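Local coordinates for protein putative transcriptional regulator (PDB 3QI7) that is of unknown function but has a periplasmic-binding-protein-like fold, and probably binds a small ligand such as a sugar, at residues V27-Y39 with D307-T319. Sequence-based numbering, arbitrary orientation. Where two conformers were deposited one is given.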
loop_
_atom_site.group_PDB
_atom_site.type_symbol
_atom_site.label_atom_id
_atom_site.label_comp_id
_atom_site.label_asym_id
_atom_site.label_seq_id
_atom_site.Cartn_x
_atom_site.Cartn_y
_atom_site.Cartn_z
ATOM N N VAL A 27 9.825 4.129 -0.711
ATOM C CA VAL A 27 9.303 3.038 -1.535
ATOM C C VAL A 27 8.627 3.572 -2.815
ATOM O O VAL A 27 8.914 3.103 -3.912
ATOM C CB VAL A 27 8.340 2.093 -0.718
ATOM C CG1 VAL A 27 7.527 1.185 -1.672
ATOM C CG2 VAL A 27 9.164 1.220 0.256
ATOM N N GLN A 28 7.733 4.545 -2.666
ATOM C CA GLN A 28 7.065 5.149 -3.807
ATOM C C GLN A 28 8.077 5.779 -4.770
ATOM O O GLN A 28 7.974 5.618 -6.006
ATOM C CB GLN A 28 6.056 6.220 -3.345
ATOM C CG GLN A 28 4.886 5.673 -2.542
ATOM C CD GLN A 28 5.098 5.758 -1.025
ATOM O OE1 GLN A 28 6.171 5.369 -0.437
ATOM N NE2 GLN A 28 4.096 6.291 -0.375
ATOM N N TYR A 29 9.056 6.491 -4.198
ATOM C CA TYR A 29 10.036 7.236 -5.001
ATOM C C TYR A 29 10.879 6.279 -5.850
ATOM O O TYR A 29 11.016 6.440 -7.098
ATOM C CB TYR A 29 10.914 8.091 -4.096
ATOM C CG TYR A 29 11.852 9.005 -4.852
ATOM C CD1 TYR A 29 13.024 8.514 -5.444
ATOM C CD2 TYR A 29 11.571 10.357 -4.977
ATOM C CE1 TYR A 29 13.860 9.334 -6.154
ATOM C CE2 TYR A 29 12.427 11.189 -5.659
ATOM C CZ TYR A 29 13.574 10.673 -6.244
ATOM O OH TYR A 29 14.419 11.524 -6.936
ATOM N N ASN A 30 11.424 5.269 -5.179
ATOM C CA ASN A 30 12.267 4.300 -5.851
ATOM C C ASN A 30 11.522 3.372 -6.815
ATOM O O ASN A 30 12.115 2.978 -7.820
ATOM C CB ASN A 30 13.108 3.514 -4.848
ATOM C CG ASN A 30 14.263 4.332 -4.268
ATOM O OD1 ASN A 30 14.614 5.393 -4.776
ATOM N ND2 ASN A 30 14.889 3.810 -3.210
HETATM N N MSE A 31 10.253 3.033 -6.548
HETATM C CA MSE A 31 9.480 2.240 -7.512
HETATM C C MSE A 31 9.296 3.014 -8.826
HETATM O O MSE A 31 9.514 2.455 -9.908
HETATM C CB MSE A 31 8.126 1.798 -6.943
HETATM C CG MSE A 31 7.152 1.172 -7.973
HETATM SE SE MSE A 31 7.904 -0.341 -8.964
HETATM C CE MSE A 31 8.512 -1.381 -7.417
ATOM N N VAL A 32 8.901 4.285 -8.733
ATOM C CA VAL A 32 8.786 5.144 -9.916
ATOM C C VAL A 32 10.112 5.215 -10.689
ATOM O O VAL A 32 10.148 5.108 -11.929
ATOM C CB VAL A 32 8.297 6.565 -9.514
ATOM C CG1 VAL A 32 8.317 7.494 -10.677
ATOM C CG2 VAL A 32 6.855 6.497 -8.931
ATOM N N GLU A 33 11.221 5.343 -9.968
ATOM C CA GLU A 33 12.527 5.404 -10.619
ATOM C C GLU A 33 12.840 4.114 -11.346
ATOM O O GLU A 33 13.414 4.145 -12.451
ATOM C CB GLU A 33 13.657 5.739 -9.616
ATOM C CG GLU A 33 13.673 7.211 -9.217
ATOM C CD GLU A 33 13.821 8.154 -10.422
ATOM O OE1 GLU A 33 14.816 8.006 -11.176
ATOM O OE2 GLU A 33 12.926 9.020 -10.630
ATOM N N GLU A 34 12.478 2.987 -10.716
ATOM C CA GLU A 34 12.650 1.680 -11.291
ATOM C C GLU A 34 11.837 1.537 -12.564
ATOM O O GLU A 34 12.333 1.058 -13.585
ATOM C CB GLU A 34 12.263 0.593 -10.286
ATOM C CG GLU A 34 12.506 -0.799 -10.777
ATOM C CD GLU A 34 12.474 -1.818 -9.648
ATOM O OE1 GLU A 34 13.472 -1.895 -8.895
ATOM O OE2 GLU A 34 11.457 -2.543 -9.529
HETATM N N MSE A 35 10.595 1.991 -12.532
HETATM C CA MSE A 35 9.749 1.890 -13.716
HETATM C C MSE A 35 10.254 2.786 -14.850
HETATM O O MSE A 35 10.178 2.420 -16.016
HETATM C CB MSE A 35 8.317 2.249 -13.368
HETATM C CG MSE A 35 7.674 1.361 -12.283
HETATM SE SE MSE A 35 6.786 -0.164 -13.090
HETATM C CE MSE A 35 5.312 0.721 -13.956
ATOM N N ALA A 36 10.764 3.957 -14.495
ATOM C CA ALA A 36 11.421 4.846 -15.443
ATOM C C ALA A 36 12.548 4.153 -16.208
ATOM O O ALA A 36 12.651 4.302 -17.431
ATOM C CB ALA A 36 11.972 6.086 -14.730
ATOM N N LYS A 37 13.399 3.439 -15.475
ATOM C CA LYS A 37 14.516 2.711 -16.067
ATOM C C LYS A 37 14.006 1.574 -16.964
ATOM O O LYS A 37 14.498 1.382 -18.062
ATOM C CB LYS A 37 15.467 2.210 -14.981
ATOM C CG LYS A 37 16.778 1.651 -15.491
ATOM N N GLU A 38 12.997 0.856 -16.517
ATOM C CA GLU A 38 12.362 -0.217 -17.303
ATOM C C GLU A 38 11.898 0.314 -18.655
ATOM O O GLU A 38 12.140 -0.283 -19.693
ATOM C CB GLU A 38 11.177 -0.804 -16.502
ATOM C CG GLU A 38 10.333 -1.903 -17.170
ATOM C CD GLU A 38 9.317 -2.536 -16.192
ATOM O OE1 GLU A 38 9.744 -3.048 -15.135
ATOM O OE2 GLU A 38 8.093 -2.513 -16.466
ATOM N N TYR A 39 11.203 1.451 -18.624
ATOM C CA TYR A 39 10.680 2.042 -19.851
ATOM C C TYR A 39 11.849 2.515 -20.737
ATOM O O TYR A 39 11.773 2.412 -21.957
ATOM C CB TYR A 39 9.712 3.207 -19.560
ATOM C CG TYR A 39 8.297 2.792 -19.187
ATOM C CD1 TYR A 39 7.988 1.474 -18.819
ATOM C CD2 TYR A 39 7.261 3.727 -19.178
ATOM C CE1 TYR A 39 6.687 1.103 -18.481
ATOM C CE2 TYR A 39 5.960 3.362 -18.838
ATOM C CZ TYR A 39 5.677 2.054 -18.492
ATOM O OH TYR A 39 4.393 1.683 -18.169
ATOM N N ASP A 307 2.327 0.429 -1.053
ATOM C CA ASP A 307 3.057 1.640 -1.450
ATOM C C ASP A 307 3.834 1.471 -2.756
ATOM O O ASP A 307 4.122 2.462 -3.439
ATOM C CB ASP A 307 4.063 2.082 -0.358
ATOM C CG ASP A 307 3.392 2.789 0.832
ATOM O OD1 ASP A 307 2.166 2.982 0.803
ATOM O OD2 ASP A 307 4.108 3.150 1.796
ATOM N N ALA A 308 4.208 0.240 -3.084
ATOM C CA ALA A 308 4.815 -0.079 -4.381
ATOM C C ALA A 308 3.810 -0.535 -5.447
ATOM O O ALA A 308 3.880 -0.128 -6.606
ATOM C CB ALA A 308 5.948 -1.131 -4.214
ATOM N N PHE A 309 2.853 -1.360 -5.048
ATOM C CA PHE A 309 1.863 -1.858 -5.987
ATOM C C PHE A 309 0.979 -0.788 -6.626
ATOM O O PHE A 309 0.809 -0.803 -7.846
ATOM C CB PHE A 309 1.002 -2.973 -5.338
ATOM C CG PHE A 309 -0.033 -3.522 -6.251
ATOM C CD1 PHE A 309 0.314 -4.399 -7.265
ATOM C CD2 PHE A 309 -1.369 -3.093 -6.147
ATOM C CE1 PHE A 309 -0.668 -4.912 -8.140
ATOM C CE2 PHE A 309 -2.353 -3.590 -6.995
ATOM C CZ PHE A 309 -2.001 -4.478 -8.015
ATOM N N LEU A 310 0.391 0.111 -5.838
ATOM C CA LEU A 310 -0.572 1.058 -6.397
ATOM C C LEU A 310 0.066 1.927 -7.491
ATOM O O LEU A 310 -0.473 2.009 -8.604
ATOM C CB LEU A 310 -1.250 1.928 -5.323
ATOM C CG LEU A 310 -2.216 1.174 -4.405
ATOM C CD1 LEU A 310 -2.505 1.992 -3.126
ATOM C CD2 LEU A 310 -3.521 0.751 -5.167
ATOM N N PRO A 311 1.200 2.579 -7.191
ATOM C CA PRO A 311 1.809 3.393 -8.261
ATOM C C PRO A 311 2.290 2.558 -9.476
ATOM O O PRO A 311 2.133 2.998 -10.606
ATOM C CB PRO A 311 2.973 4.113 -7.546
ATOM C CG PRO A 311 3.261 3.278 -6.386
ATOM C CD PRO A 311 1.949 2.709 -5.933
ATOM N N SER A 312 2.835 1.368 -9.256
ATOM C CA SER A 312 3.251 0.533 -10.390
ATOM C C SER A 312 2.060 0.083 -11.240
ATOM O O SER A 312 2.154 0.073 -12.465
ATOM C CB SER A 312 4.055 -0.678 -9.932
ATOM O OG SER A 312 4.666 -1.293 -11.049
ATOM N N LEU A 313 0.958 -0.305 -10.598
ATOM C CA LEU A 313 -0.266 -0.659 -11.327
ATOM C C LEU A 313 -0.792 0.549 -12.093
ATOM O O LEU A 313 -1.205 0.431 -13.257
ATOM C CB LEU A 313 -1.360 -1.179 -10.372
ATOM C CG LEU A 313 -2.778 -1.327 -10.955
ATOM C CD1 LEU A 313 -2.757 -2.362 -12.093
ATOM C CD2 LEU A 313 -3.846 -1.709 -9.910
ATOM N N ALA A 314 -0.833 1.701 -11.424
ATOM C CA ALA A 314 -1.332 2.949 -12.067
ATOM C C ALA A 314 -0.498 3.328 -13.290
ATOM O O ALA A 314 -1.053 3.727 -14.332
ATOM C CB ALA A 314 -1.392 4.128 -11.050
ATOM N N ILE A 315 0.819 3.193 -13.191
ATOM C CA ILE A 315 1.681 3.489 -14.361
ATOM C C ILE A 315 1.369 2.543 -15.554
ATOM O O ILE A 315 1.231 2.996 -16.691
ATOM C CB ILE A 315 3.176 3.438 -13.975
ATOM C CG1 ILE A 315 3.495 4.580 -12.995
ATOM C CG2 ILE A 315 4.076 3.529 -15.231
ATOM C CD1 ILE A 315 4.715 4.322 -12.162
ATOM N N TYR A 316 1.273 1.244 -15.287
ATOM C CA TYR A 316 0.981 0.249 -16.325
ATOM C C TYR A 316 -0.377 0.500 -16.955
ATOM O O TYR A 316 -0.539 0.352 -18.170
ATOM C CB TYR A 316 1.011 -1.185 -15.762
ATOM C CG TYR A 316 2.391 -1.786 -15.527
ATOM C CD1 TYR A 316 3.409 -1.675 -16.462
ATOM C CD2 TYR A 316 2.654 -2.486 -14.386
ATOM C CE1 TYR A 316 4.683 -2.251 -16.235
ATOM C CE2 TYR A 316 3.896 -3.049 -14.146
ATOM C CZ TYR A 316 4.905 -2.935 -15.072
ATOM O OH TYR A 316 6.122 -3.509 -14.785
ATOM N N LEU A 317 -1.359 0.894 -16.140
ATOM C CA LEU A 317 -2.707 1.175 -16.623
ATOM C C LEU A 317 -2.706 2.411 -17.509
ATOM O O LEU A 317 -3.307 2.407 -18.598
ATOM C CB LEU A 317 -3.652 1.403 -15.429
ATOM C CG LEU A 317 -5.124 1.034 -15.493
ATOM C CD1 LEU A 317 -5.397 -0.308 -16.200
ATOM C CD2 LEU A 317 -5.642 1.024 -14.039
ATOM N N ALA A 318 -2.076 3.482 -17.024
ATOM C CA ALA A 318 -1.979 4.716 -17.807
ATOM C C ALA A 318 -1.364 4.422 -19.181
ATOM O O ALA A 318 -1.899 4.811 -20.209
ATOM C CB ALA A 318 -1.153 5.781 -17.068
ATOM N N THR A 319 -0.234 3.731 -19.199
ATOM C CA THR A 319 0.432 3.357 -20.468
ATOM C C THR A 319 -0.498 2.584 -21.422
ATOM O O THR A 319 -0.590 2.884 -22.629
ATOM C CB THR A 319 1.709 2.544 -20.171
ATOM O OG1 THR A 319 2.579 3.355 -19.374
ATOM C CG2 THR A 319 2.426 2.117 -21.472
#
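Bent at chi2 (-90°) and again at chi3, the chain of selenomethionine Met35 brings its methyl over the ring of Tyr316, whose CG, anti to the carbonyl carbon, swings that ring toward helix 27-39 although its CB does not point there. Met35 CE sits above the middle of the Tyr316 ring, 3.8 Å from its centroid and 9° off the normal, a CH-pi contact; the selenium lies obliquely to the same ring, the Met-aromatic part of the pair. The methyl also meets Ile315 tip to tip, and here packing is tight: Met35 CE is 3.3 Å from Ile315 CG2.

Two hydrogen bonds close the C-terminal end. The extended Glu38 crosses Tyr316 at about a right angle, and in the conformer given the phenol OH of Tyr316 donates to the syn lone pair of Glu38 OE2 at 2.8 Å. Tyr39 comes from the opposite direction to Thr319, its OH 2.7 Å from Thr319 OG1, which lies near the plane of the Tyr39 ring. At the N-terminal end the Gln28 amide stacks on the Asp307 carboxylate, the two planes moderately tilted, while Val27 CG1 packs 3.8 Å from Ala308 CB.

The axes of segments 27-39 and 307-319 approach to 8.7 Å at a crossing angle of -35°. Helices 26-42 and 306-324 lie side by side on one face of the mixed sheet: Val32 and Ile315 both rest on Val17 of strand 13-19, which is flanked by 57-63 and 88-94; Met35 reaches Ile59 of strand 57-63, and Pro311 and Ala314 cover strand 88-94. The contact thus packs a helix from late in the chain against the first helix of this alpha/beta lobe.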